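Local coordinates for glycosyl hydrolase, family 8 (Clostridium perfringens, PDB 3REN), which acts as an alpha-amylase, probably hydrolysing alpha-1,4-glucosidic bonds in starch-like glucans, and is built as an (alpha/alpha)6 barrel, at residues T168-L171 and C172-D175; L176-M179 and K180-Q184; G191-E194 and K195-I199; V237-N240 and R241-G245; Y286-V289 and A290-A293. One frame throughout, in Å; residues are numbered along the deposited sequence.

Interaction 1: residues T168-L171 and C172-D175; sequences TTTL and CYLD
L174 folds back over both T169 and L171, and both branches of its side chain close on the methyl of T169. Its CB sits 3.4 Å from L171 O, the carbonyl that also receives the hydrogen bond of L174 N (3.0 Å). CG lies between L171 O and the T169 methyl. At the tip CD2 comes within 3.7 Å of T169 CG2, with CD1 3.9 Å from the same T169 CG2 and also near L171 O, the two side chains crossing nearly at right angles. The T169 methyl is available because it lies anti to the backbone N, while OG1 (chi1 -60°) turns beside that N and bonds to L156 O. The backbone here leaves strand 168-170, passes through a short 3-10 turn and then an inverse gamma turn centred on L174, which brings it to D175, the N-cap of helix 176-185. In the 3-10 turn Y173 N donates to T170 O at 3.1 Å. The Y173 ring slants across T170, with CD1 3.7 Å from T170 CB; T170 OG1 itself turns to D158. C172 SG lies in the plane of that ring at its edge, and 3.7 Å from T170 CG2. One water donates to both L171 O and L174 O.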
loop_
_atom_site.group_PDB
_atom_site.type_symbol
_atom_site.label_atom_id
_atom_site.label_comp_id
_atom_site.label_asym_id
_atom_site.label_seq_id
_atom_site.Cartn_x
_atom_site.Cartn_y
_atom_site.Cartn_z
ATOM N N THR A 168 8.790 16.203 -6.492
ATOM C CA THR A 168 8.185 16.054 -5.191
ATOM C C THR A 168 8.307 14.617 -4.725
ATOM O O THR A 168 8.371 13.682 -5.555
ATOM C CB THR A 168 6.731 16.558 -5.186
ATOM O OG1 THR A 168 6.005 15.893 -6.216
ATOM C CG2 THR A 168 6.712 18.074 -5.430
ATOM N N THR A 169 8.402 14.455 -3.406
ATOM C CA THR A 169 8.537 13.169 -2.756
ATOM C C THR A 169 7.453 13.035 -1.684
ATOM O O THR A 169 7.502 13.700 -0.644
ATOM C CB THR A 169 9.950 13.056 -2.125
ATOM O OG1 THR A 169 10.911 13.180 -3.170
ATOM C CG2 THR A 169 10.198 11.715 -1.391
ATOM N N THR A 170 6.489 12.165 -1.927
ATOM C CA THR A 170 5.461 11.879 -0.932
ATOM C C THR A 170 6.115 10.959 0.078
ATOM O O THR A 170 6.804 10.023 -0.301
ATOM C CB THR A 170 4.272 11.291 -1.667
ATOM O OG1 THR A 170 3.915 12.251 -2.663
ATOM C CG2 THR A 170 3.068 11.043 -0.768
ATOM N N LEU A 171 5.969 11.240 1.364
ATOM C CA LEU A 171 6.681 10.459 2.358
ATOM C C LEU A 171 6.289 8.980 2.392
ATOM O O LEU A 171 7.159 8.141 2.639
ATOM C CB LEU A 171 6.580 11.075 3.771
ATOM C CG LEU A 171 7.689 12.078 4.133
ATOM C CD1 LEU A 171 7.502 13.342 3.250
ATOM C CD2 LEU A 171 7.656 12.464 5.612
ATOM N N CYS A 172 5.015 8.666 2.134
ATOM C CA CYS A 172 4.579 7.252 2.080
ATOM C C CYS A 172 5.229 6.444 0.922
ATOM O O CYS A 172 5.205 5.214 0.963
ATOM C CB CYS A 172 3.048 7.116 2.018
ATOM S SG CYS A 172 2.280 7.717 0.532
ATOM N N TYR A 173 5.758 7.134 -0.091
ATOM C CA TYR A 173 6.539 6.494 -1.182
ATOM C C TYR A 173 7.912 6.010 -0.714
ATOM O O TYR A 173 8.549 5.208 -1.405
ATOM C CB TYR A 173 6.800 7.475 -2.318
ATOM C CG TYR A 173 5.659 7.678 -3.298
ATOM C CD1 TYR A 173 4.349 7.828 -2.865
ATOM C CD2 TYR A 173 5.915 7.767 -4.666
ATOM C CE1 TYR A 173 3.331 8.040 -3.778
ATOM C CE2 TYR A 173 4.912 7.979 -5.573
ATOM C CZ TYR A 173 3.629 8.111 -5.125
ATOM O OH TYR A 173 2.617 8.336 -6.036
ATOM N N LEU A 174 8.394 6.520 0.412
ATOM C CA LEU A 174 9.742 6.166 0.885
ATOM C C LEU A 174 9.711 4.834 1.630
ATOM O O LEU A 174 9.643 4.787 2.882
ATOM C CB LEU A 174 10.364 7.286 1.732
ATOM C CG LEU A 174 10.477 8.600 0.955
ATOM C CD1 LEU A 174 10.804 9.694 1.930
ATOM C CD2 LEU A 174 11.516 8.505 -0.170
ATOM N N ASP A 175 9.740 3.755 0.826
ATOM C CA ASP A 175 9.563 2.388 1.283
ATOM C C ASP A 175 10.887 1.900 1.887
ATOM O O ASP A 175 11.657 1.193 1.253
ATOM C CB ASP A 175 9.200 1.559 0.055
ATOM C CG ASP A 175 8.705 0.168 0.376
ATOM O OD1 ASP A 175 8.977 -0.367 1.472
ATOM O OD2 ASP A 175 8.040 -0.417 -0.522
HETATM O O HOH W 1 7.498 5.620 4.087
#

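Interaction 2: residues L176-M179 and K180-Q184; sequences LPTM and KLLSQ
The opening turns of helix 176-185 carry this contact, L176, P177, T178 and M179 each passing a carbonyl to the residue four places on. P177 lies in the first turn, where its lack of an N-H costs the helix no internal bond, yet its carbonyl accepts from L181 N at 3.0 Å. K180 N to L176 O and L182 N to T178 O are similar, the latter short at 2.8 Å. Side chains follow the same spacing. T178 and L182 lie side by side and point the same way, CG2 of T178 4.0 Å from CD1 of L182. That methyl faces along the helix because it stands anti to the T178 backbone N, leaving OG1 (chi1 -58°) to bond L117 O on helix 113-130. L181, one turn on from P177, rests CD2 3.6 Å from P177 O. K180 runs fully extended, its CB 3.4 Å from P177 O and its NZ carried off to A244 O. M179 O receives S183 N; a further bond from S183 OG, on the other face of the carbonyl plane, is tentative, since the serine has two modelled conformers. The repeated bond from each N-H to the carbonyl four residues earlier is the alpha-helical pattern, here on a helix of the (alpha/alpha)6 barrel.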
loop_
_atom_site.group_PDB
_atom_site.type_symbol
_atom_site.label_atom_id
_atom_site.label_comp_id
_atom_site.label_asym_id
_atom_site.label_seq_id
_atom_site.Cartn_x
_atom_site.Cartn_y
_atom_site.Cartn_z
ATOM N N LEU A 176 11.087 2.236 3.129
ATOM C CA LEU A 176 12.288 1.913 3.829
ATOM C C LEU A 176 12.588 0.413 3.825
ATOM O O LEU A 176 13.701 0.075 3.638
ATOM C CB LEU A 176 12.220 2.395 5.273
ATOM C CG LEU A 176 12.758 3.770 5.627
ATOM C CD1 LEU A 176 12.888 4.688 4.543
ATOM C CD2 LEU A 176 12.422 4.382 6.946
ATOM N N PRO A 177 11.604 -0.454 4.013
ATOM C CA PRO A 177 11.903 -1.890 4.022
ATOM C C PRO A 177 12.477 -2.373 2.695
ATOM O O PRO A 177 13.405 -3.174 2.702
ATOM C CB PRO A 177 10.531 -2.562 4.298
ATOM C CG PRO A 177 9.786 -1.488 5.018
ATOM C CD PRO A 177 10.196 -0.204 4.344
ATOM N N THR A 178 11.935 -1.894 1.580
ATOM C CA THR A 178 12.455 -2.267 0.274
ATOM C C THR A 178 13.896 -1.733 0.127
ATOM O O THR A 178 14.779 -2.443 -0.352
ATOM C CB THR A 178 11.544 -1.713 -0.837
ATOM O OG1 THR A 178 10.198 -2.208 -0.654
ATOM C CG2 THR A 178 12.058 -2.122 -2.201
HETATM N N MSE A 179 14.144 -0.494 0.547
HETATM C CA MSE A 179 15.490 0.088 0.418
HETATM C C MSE A 179 16.520 -0.673 1.272
HETATM O O MSE A 179 17.680 -0.807 0.887
HETATM C CB MSE A 179 15.515 1.593 0.740
HETATM C CG MSE A 179 14.737 2.425 -0.267
HETATM SE SE MSE A 179 14.407 4.166 0.531
HETATM C CE MSE A 179 13.276 4.999 -0.803
ATOM N N LYS A 180 16.100 -1.117 2.445
ATOM C CA LYS A 180 16.904 -1.974 3.293
ATOM C C LYS A 180 17.192 -3.295 2.572
ATOM O O LYS A 180 18.350 -3.676 2.432
ATOM C CB LYS A 180 16.155 -2.276 4.577
ATOM C CG LYS A 180 16.931 -3.185 5.548
ATOM C CD LYS A 180 16.465 -2.946 6.951
ATOM C CE LYS A 180 17.251 -3.825 7.902
ATOM N NZ LYS A 180 16.918 -3.422 9.273
ATOM N N LEU A 181 16.197 -3.949 2.037
ATOM C CA LEU A 181 16.476 -5.163 1.319
ATOM C C LEU A 181 17.447 -4.900 0.154
ATOM O O LEU A 181 18.398 -5.612 -0.009
ATOM C CB LEU A 181 15.210 -5.721 0.762
ATOM C CG LEU A 181 14.407 -6.686 1.579
ATOM C CD1 LEU A 181 14.972 -7.118 2.838
ATOM C CD2 LEU A 181 12.988 -6.547 1.561
ATOM N N LEU A 182 17.208 -3.842 -0.602
ATOM C CA LEU A 182 18.102 -3.472 -1.709
ATOM C C LEU A 182 19.573 -3.221 -1.295
ATOM O O LEU A 182 20.518 -3.510 -2.084
ATOM C CB LEU A 182 17.540 -2.247 -2.463
ATOM C CG LEU A 182 16.382 -2.558 -3.435
ATOM C CD1 LEU A 182 15.610 -1.272 -3.901
ATOM C CD2 LEU A 182 16.858 -3.408 -4.626
ATOM N N SER A 183 19.750 -2.655 -0.088
ATOM C CA SER A 183 21.069 -2.355 0.471
ATOM C C SER A 183 21.863 -3.617 0.733
ATOM O O SER A 183 23.080 -3.589 0.721
ATOM C CB SER A 183 20.930 -1.579 1.785
ATOM O OG SER A 183 20.216 -0.380 1.582
ATOM N N GLN A 184 21.157 -4.717 0.983
ATOM C CA GLN A 184 21.792 -6.016 1.254
ATOM C C GLN A 184 22.322 -6.648 -0.016
ATOM O O GLN A 184 23.233 -7.481 0.021
ATOM C CB GLN A 184 20.801 -6.969 1.921
ATOM C CG GLN A 184 20.602 -6.649 3.386
ATOM C CD GLN A 184 19.234 -7.013 3.904
ATOM O OE1 GLN A 184 18.522 -7.842 3.322
ATOM N NE2 GLN A 184 18.849 -6.396 5.024
#

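Interaction 3: residues G191-E194 and K195-I199; sequences GIYE and KSNSI. With EDO (1,2-ethanediol), chain K.
K195 follows directly on G191-E194 in the middle of helix 188-201, and its N donates to G191 O at 3.0 Å, with CB also resting near that carbonyl. Its chain leaves with CG anti to the backbone N and then bends at chi2 (66°), which carries NZ to Q221 OE1, beside the T155 end of strand 155-160.

S196 bonds twice to I192 O: its N at 2.9 Å, and its OG at 2.8 Å, well above the carbonyl plane. The hydroxyl is placed there by lying beside its own backbone N (chi1 -61°), and the I192 CG2 methyl passes 4.0 Å away from it.

N197 continues the helical series with its N on Y193 O. Its side chain runs alongside the Y193 ring, both pointing the same way, and N197 CB approaches Y193 CE1 at 4.2 Å with amide and ring planes 31° apart. Each polar end has a partner beyond the helix: Y193 OH bonds to E246, and N197 OD1 accepts from R241.

S198 N reaches E194 O at 3.0 Å by a less straight bond. Its OG turns away to an ethanediol, probably from the crystallisation liquor; the modelled separation is too short to be trusted. I199 then closes a bond within the segment to K195 O.

The polar side chains thus fall into two sets. S196 spends its hydroxyl inside the helix, against the neighbouring helix 176-185, whereas Y193, K195 and N197 spend their polar ends on other parts of the fold, tying this helix laterally to its surroundings.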
loop_
_atom_site.group_PDB
_atom_site.type_symbol
_atom_site.label_atom_id
_atom_site.label_comp_id
_atom_site.label_asym_id
_atom_site.label_seq_id
_atom_site.Cartn_x
_atom_site.Cartn_y
_atom_site.Cartn_z
ATOM N N GLY A 191 22.883 4.868 0.899
ATOM C CA GLY A 191 22.736 6.306 0.807
ATOM C C GLY A 191 21.286 6.704 0.564
ATOM O O GLY A 191 20.814 7.711 1.099
ATOM N N ILE A 192 20.582 5.927 -0.257
ATOM C CA ILE A 192 19.171 6.219 -0.547
ATOM C C ILE A 192 18.334 6.011 0.711
ATOM O O ILE A 192 17.507 6.868 1.037
ATOM C CB ILE A 192 18.587 5.335 -1.704
ATOM C CG1 ILE A 192 19.408 5.506 -2.995
ATOM C CG2 ILE A 192 17.182 5.729 -1.982
ATOM C CD1 ILE A 192 19.156 6.819 -3.690
ATOM N N TYR A 193 18.544 4.866 1.392
ATOM C CA TYR A 193 17.907 4.582 2.676
ATOM C C TYR A 193 18.138 5.698 3.694
ATOM O O TYR A 193 17.183 6.129 4.364
ATOM C CB TYR A 193 18.379 3.236 3.286
ATOM C CG TYR A 193 17.665 2.883 4.593
ATOM C CD1 TYR A 193 18.047 3.457 5.811
ATOM C CD2 TYR A 193 16.600 1.973 4.605
ATOM C CE1 TYR A 193 17.406 3.138 6.976
ATOM C CE2 TYR A 193 15.952 1.646 5.772
ATOM C CZ TYR A 193 16.358 2.225 6.951
ATOM O OH TYR A 193 15.724 1.879 8.117
ATOM N N GLU A 194 19.389 6.142 3.827
ATOM C CA GLU A 194 19.767 7.192 4.801
ATOM C C GLU A 194 19.086 8.537 4.493
ATOM O O GLU A 194 18.583 9.200 5.403
ATOM C CB GLU A 194 21.285 7.403 4.890
ATOM C CG GLU A 194 22.102 6.192 5.372
ATOM C CD GLU A 194 21.854 5.805 6.848
ATOM O OE1 GLU A 194 21.896 6.695 7.737
ATOM O OE2 GLU A 194 21.641 4.597 7.130
ATOM N N LYS A 195 19.065 8.931 3.218
ATOM C CA LYS A 195 18.367 10.158 2.829
ATOM C C LYS A 195 16.843 10.081 3.040
ATOM O O LYS A 195 16.245 10.989 3.639
ATOM C CB LYS A 195 18.715 10.572 1.405
ATOM C CG LYS A 195 17.958 11.824 0.883
ATOM C CD LYS A 195 18.333 13.116 1.653
ATOM C CE LYS A 195 17.760 14.354 0.964
ATOM N NZ LYS A 195 17.753 15.567 1.843
ATOM N N SER A 196 16.234 9.003 2.552
ATOM C CA SER A 196 14.818 8.689 2.780
ATOM C C SER A 196 14.433 8.742 4.261
ATOM O O SER A 196 13.462 9.424 4.647
ATOM C CB SER A 196 14.505 7.293 2.212
ATOM O OG SER A 196 14.747 7.299 0.811
ATOM N N ASN A 197 15.209 8.055 5.091
ATOM C CA ASN A 197 14.914 8.017 6.495
ATOM C C ASN A 197 15.034 9.429 7.125
ATOM O O ASN A 197 14.222 9.820 7.987
ATOM C CB ASN A 197 15.815 7.009 7.218
ATOM C CG ASN A 197 15.335 6.729 8.627
ATOM O OD1 ASN A 197 14.139 6.434 8.852
ATOM N ND2 ASN A 197 16.249 6.854 9.600
ATOM N N SER A 198 16.013 10.193 6.643
ATOM C CA SER A 198 16.205 11.574 7.106
ATOM C C SER A 198 15.017 12.449 6.722
ATOM O O SER A 198 14.574 13.252 7.519
ATOM C CB SER A 198 17.534 12.141 6.605
ATOM O OG SER A 198 17.544 13.555 6.694
ATOM N N ILE A 199 14.479 12.258 5.520
ATOM C CA ILE A 199 13.266 12.948 5.084
ATOM C C ILE A 199 12.093 12.622 6.034
ATOM O O ILE A 199 11.387 13.527 6.498
ATOM C CB ILE A 199 12.919 12.616 3.604
ATOM C CG1 ILE A 199 14.001 13.147 2.668
ATOM C CG2 ILE A 199 11.621 13.203 3.195
ATOM C CD1 ILE A 199 13.837 12.748 1.163
HETATM C C1 EDO K . 15.996 16.058 4.318
HETATM O O1 EDO K . 16.715 14.976 4.912
HETATM C C2 EDO K . 14.960 16.604 5.291
HETATM O O2 EDO K . 15.618 17.624 6.036
#

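Interaction 4: residues V237-N240 and R241-G245; sequences VILN and RIEAG
L239 and E243, one turn apart, head a contact within the last turns of helix 231-243, a buried helix of the (alpha/alpha)6 barrel that ends in a Schellman motif. G245, with positive phi (88°), is the residue that breaks out of the helix; its N bonds back to I242 O at 2.9 Å. Before this the regular series holds: R241 N, I242 N and E243 N donate to V237, I238 and L239 in turn, and A244 N reaches N240 O at a longer 3.3 Å as the helix runs out.

L239 and E243 slant across each other. The leucine stands with CG anti to its backbone N (chi1 -179°), which swings CD1 against the carboxylate of E243, 3.5 Å from OE1. The other oxygen, OE2, makes a salt bridge with K121 on helix 113-130, so the apolar branch rests beside a carboxylate already held by a charge. R241 touches the earlier segment only through its root, CG packing 3.4 Å from V237 O; the chain then bends at two torsions and sends the guanidinium away to salt bridges with E201 and E248.

I242 adopts an uncommon helical rotamer, CG1 lying between the backbone N and the carbonyl carbon (chi1 69°). This drives CG1 onto L239 O at 3.4 Å and leaves I242 CD1 4.4 Å from L239 CD1.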
loop_
_atom_site.group_PDB
_atom_site.type_symbol
_atom_site.label_atom_id
_atom_site.label_comp_id
_atom_site.label_asym_id
_atom_site.label_seq_id
_atom_site.Cartn_x
_atom_site.Cartn_y
_atom_site.Cartn_z
ATOM N N VAL A 237 3.629 5.433 6.225
ATOM C CA VAL A 237 4.996 5.808 6.652
ATOM C C VAL A 237 5.379 5.049 7.935
ATOM O O VAL A 237 6.500 4.519 8.063
ATOM C CB VAL A 237 5.104 7.321 6.924
ATOM C CG1 VAL A 237 6.419 7.646 7.593
ATOM C CG2 VAL A 237 4.914 8.143 5.620
ATOM N N ILE A 238 4.463 5.014 8.902
ATOM C CA ILE A 238 4.719 4.334 10.187
ATOM C C ILE A 238 4.981 2.857 9.999
ATOM O O ILE A 238 5.971 2.346 10.541
ATOM C CB ILE A 238 3.560 4.553 11.191
ATOM C CG1 ILE A 238 3.513 6.039 11.599
ATOM C CG2 ILE A 238 3.680 3.619 12.386
ATOM C CD1 ILE A 238 2.173 6.480 12.219
ATOM N N LEU A 239 4.126 2.183 9.215
ATOM C CA LEU A 239 4.360 0.774 8.901
ATOM C C LEU A 239 5.724 0.574 8.216
ATOM O O LEU A 239 6.447 -0.345 8.593
ATOM C CB LEU A 239 3.234 0.182 8.070
ATOM C CG LEU A 239 3.269 -1.291 7.658
ATOM C CD1 LEU A 239 3.285 -2.207 8.889
ATOM C CD2 LEU A 239 2.016 -1.560 6.879
ATOM N N ASN A 240 6.093 1.449 7.269
ATOM C CA ASN A 240 7.417 1.345 6.590
ATOM C C ASN A 240 8.567 1.479 7.580
ATOM O O ASN A 240 9.506 0.715 7.548
ATOM C CB ASN A 240 7.576 2.395 5.450
ATOM C CG ASN A 240 6.754 2.044 4.211
ATOM O OD1 ASN A 240 6.397 0.889 4.015
ATOM N ND2 ASN A 240 6.450 3.039 3.369
ATOM N N ARG A 241 8.485 2.460 8.461
ATOM C CA ARG A 241 9.507 2.687 9.482
ATOM C C ARG A 241 9.727 1.466 10.372
ATOM O O ARG A 241 10.855 1.071 10.626
ATOM C CB ARG A 241 9.083 3.871 10.346
ATOM C CG ARG A 241 9.338 5.255 9.694
ATOM C CD ARG A 241 10.756 5.737 10.005
ATOM N NE ARG A 241 10.832 6.192 11.392
ATOM C CZ ARG A 241 11.917 6.680 11.995
ATOM N NH1 ARG A 241 13.096 6.758 11.378
ATOM N NH2 ARG A 241 11.820 7.043 13.260
ATOM N N ILE A 242 8.650 0.898 10.898
ATOM C CA ILE A 242 8.828 -0.186 11.865
ATOM C C ILE A 242 9.319 -1.467 11.207
ATOM O O ILE A 242 10.131 -2.152 11.798
ATOM C CB ILE A 242 7.581 -0.441 12.769
ATOM C CG1 ILE A 242 6.423 -1.018 11.975
ATOM C CG2 ILE A 242 7.211 0.843 13.510
ATOM C CD1 ILE A 242 5.069 -1.008 12.719
ATOM N N GLU A 243 8.843 -1.773 9.984
ATOM C CA GLU A 243 9.269 -2.986 9.269
ATOM C C GLU A 243 10.736 -2.919 8.940
ATOM O O GLU A 243 11.370 -3.955 8.784
ATOM C CB GLU A 243 8.457 -3.249 7.990
ATOM C CG GLU A 243 7.022 -3.625 8.223
ATOM C CD GLU A 243 6.223 -3.826 6.922
ATOM O OE1 GLU A 243 5.136 -4.428 6.997
ATOM O OE2 GLU A 243 6.655 -3.377 5.823
ATOM N N ALA A 244 11.285 -1.710 8.862
ATOM C CA ALA A 244 12.702 -1.511 8.605
ATOM C C ALA A 244 13.520 -1.440 9.897
ATOM O O ALA A 244 14.719 -1.201 9.856
ATOM C CB ALA A 244 12.907 -0.219 7.789
ATOM N N GLY A 245 12.869 -1.619 11.035
ATOM C CA GLY A 245 13.539 -1.596 12.340
ATOM C C GLY A 245 13.655 -0.222 12.988
ATOM O O GLY A 245 14.326 -0.078 14.000
#

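Interaction 5: residues Y286-V289 and A290-A293; sequences YSNV and ALIA
Four backbone hydrogen bonds of equal length join Y286, S287, N288 and V289 to A290, L291, I292 and A293, a plain stretch of alpha helix within helix 283-296 of the (alpha/alpha)6 barrel. A290 N to Y286 O measures 2.9 Å and is the straightest of them; L291 N to S287 O is the most bent.

The polar side chains of Y286-V289 bond outside the two segments. S287 OG turns back to P283 O within its own helix, while the other two reach other elements: Y286 OH bonds to E281 and to the backbone N of L265, and N288 ND2 reaches T235 OG1 on helix 231-243. These bonds satisfy three buried polar groups.

Round the backbone bonds the apolar side chains fold down on the carbonyls one turn earlier. L291 has CG beside its backbone N (chi1 -71°), which lays CG 3.4 Å and CD1 3.5 Å from S287 O. Its CD1 also comes 4.3 Å from N288 OD1. A290 CB touches Y286 O and S287 O equally, and A293 CB meets V289 O. On their outer sides A290 touches A344 of helix 335-346, and A293 touches F302 of helix 299-312. I292 packs on I242 of helix 231-243. Its side chain, extended beyond CG1, lies over N288 O, with CD1 at 3.4 Å from N288 O and CG1 nearer still, at 3.2 Å from the same oxygen.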
loop_
_atom_site.group_PDB
_atom_site.type_symbol
_atom_site.label_atom_id
_atom_site.label_comp_id
_atom_site.label_asym_id
_atom_site.label_seq_id
_atom_site.Cartn_x
_atom_site.Cartn_y
_atom_site.Cartn_z
ATOM N N TYR A 286 -7.742 1.112 8.572
ATOM C CA TYR A 286 -7.812 -0.009 9.544
ATOM C C TYR A 286 -6.855 -1.147 9.228
ATOM O O TYR A 286 -6.255 -1.718 10.137
ATOM C CB TYR A 286 -9.248 -0.526 9.703
ATOM C CG TYR A 286 -10.135 0.482 10.414
ATOM C CD1 TYR A 286 -9.745 1.033 11.644
ATOM C CD2 TYR A 286 -11.329 0.910 9.846
ATOM C CE1 TYR A 286 -10.538 1.976 12.322
ATOM C CE2 TYR A 286 -12.152 1.857 10.515
ATOM C CZ TYR A 286 -11.738 2.377 11.751
ATOM O OH TYR A 286 -12.523 3.292 12.415
ATOM N N SER A 287 -6.709 -1.459 7.936
ATOM C CA SER A 287 -5.710 -2.434 7.478
ATOM C C SER A 287 -4.329 -2.113 7.929
ATOM O O SER A 287 -3.638 -2.993 8.436
ATOM C CB SER A 287 -5.716 -2.555 5.949
ATOM O OG SER A 287 -6.949 -3.105 5.520
ATOM N N ASN A 288 -3.902 -0.854 7.758
ATOM C CA ASN A 288 -2.560 -0.481 8.129
ATOM C C ASN A 288 -2.342 -0.525 9.634
ATOM O O ASN A 288 -1.271 -0.928 10.103
ATOM C CB ASN A 288 -2.241 0.928 7.580
ATOM C CG ASN A 288 -1.832 0.889 6.115
ATOM O OD1 ASN A 288 -1.503 -0.166 5.596
ATOM N ND2 ASN A 288 -1.862 2.036 5.441
ATOM N N VAL A 289 -3.357 -0.087 10.390
ATOM C CA VAL A 289 -3.288 -0.099 11.848
ATOM C C VAL A 289 -3.143 -1.546 12.337
ATOM O O VAL A 289 -2.326 -1.841 13.214
ATOM C CB VAL A 289 -4.545 0.567 12.459
ATOM C CG1 VAL A 289 -4.527 0.434 13.974
ATOM C CG2 VAL A 289 -4.621 2.053 12.081
ATOM N N ALA A 290 -3.918 -2.459 11.739
ATOM C CA ALA A 290 -3.798 -3.898 12.019
ATOM C C ALA A 290 -2.421 -4.438 11.663
ATOM O O ALA A 290 -1.868 -5.243 12.405
ATOM C CB ALA A 290 -4.896 -4.690 11.265
ATOM N N LEU A 291 -1.863 -4.014 10.527
ATOM C CA LEU A 291 -0.498 -4.497 10.152
ATOM C C LEU A 291 0.598 -3.979 11.102
ATOM O O LEU A 291 1.579 -4.683 11.415
ATOM C CB LEU A 291 -0.164 -4.136 8.705
ATOM C CG LEU A 291 -1.005 -4.985 7.754
ATOM C CD1 LEU A 291 -1.054 -4.322 6.407
ATOM C CD2 LEU A 291 -0.459 -6.445 7.687
ATOM N N ILE A 292 0.419 -2.735 11.547
ATOM C CA ILE A 292 1.276 -2.150 12.566
ATOM C C ILE A 292 1.195 -2.964 13.864
ATOM O O ILE A 292 2.231 -3.346 14.426
ATOM C CB ILE A 292 0.906 -0.670 12.806
ATOM C CG1 ILE A 292 1.346 0.189 11.600
ATOM C CG2 ILE A 292 1.542 -0.148 14.069
ATOM C CD1 ILE A 292 0.567 1.510 11.533
ATOM N N ALA A 293 -0.025 -3.233 14.321
ATOM C CA ALA A 293 -0.249 -3.902 15.603
ATOM C C ALA A 293 0.274 -5.321 15.516
ATOM O O ALA A 293 0.866 -5.820 16.466
ATOM C CB ALA A 293 -1.705 -3.933 15.939
#

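How the interactions relate
Interactions 2 to 5 lie along four separate helices, whereas interaction 1 is the turn that leads from a strand into the helix of interaction 2. Interactions 1 to 4 form one touching cluster: L174 packs on M179, S196 and I199, V237 meets L171 and C172, and P177 lies on N240 and E243. Interaction 5 joins it solely through interaction 4, where L291 and I292 pack on L239, I238 and I242. Interactions 1, 2, 4 and 5 are buried; interaction 3 is only partly so, and several of its polar side chains bond beyond their helix. Polar links also cross between elements, from K180 to A244 at the end of helix 231-243 and from N197 to R241, whereas the seam between 4 and 5 is apolar.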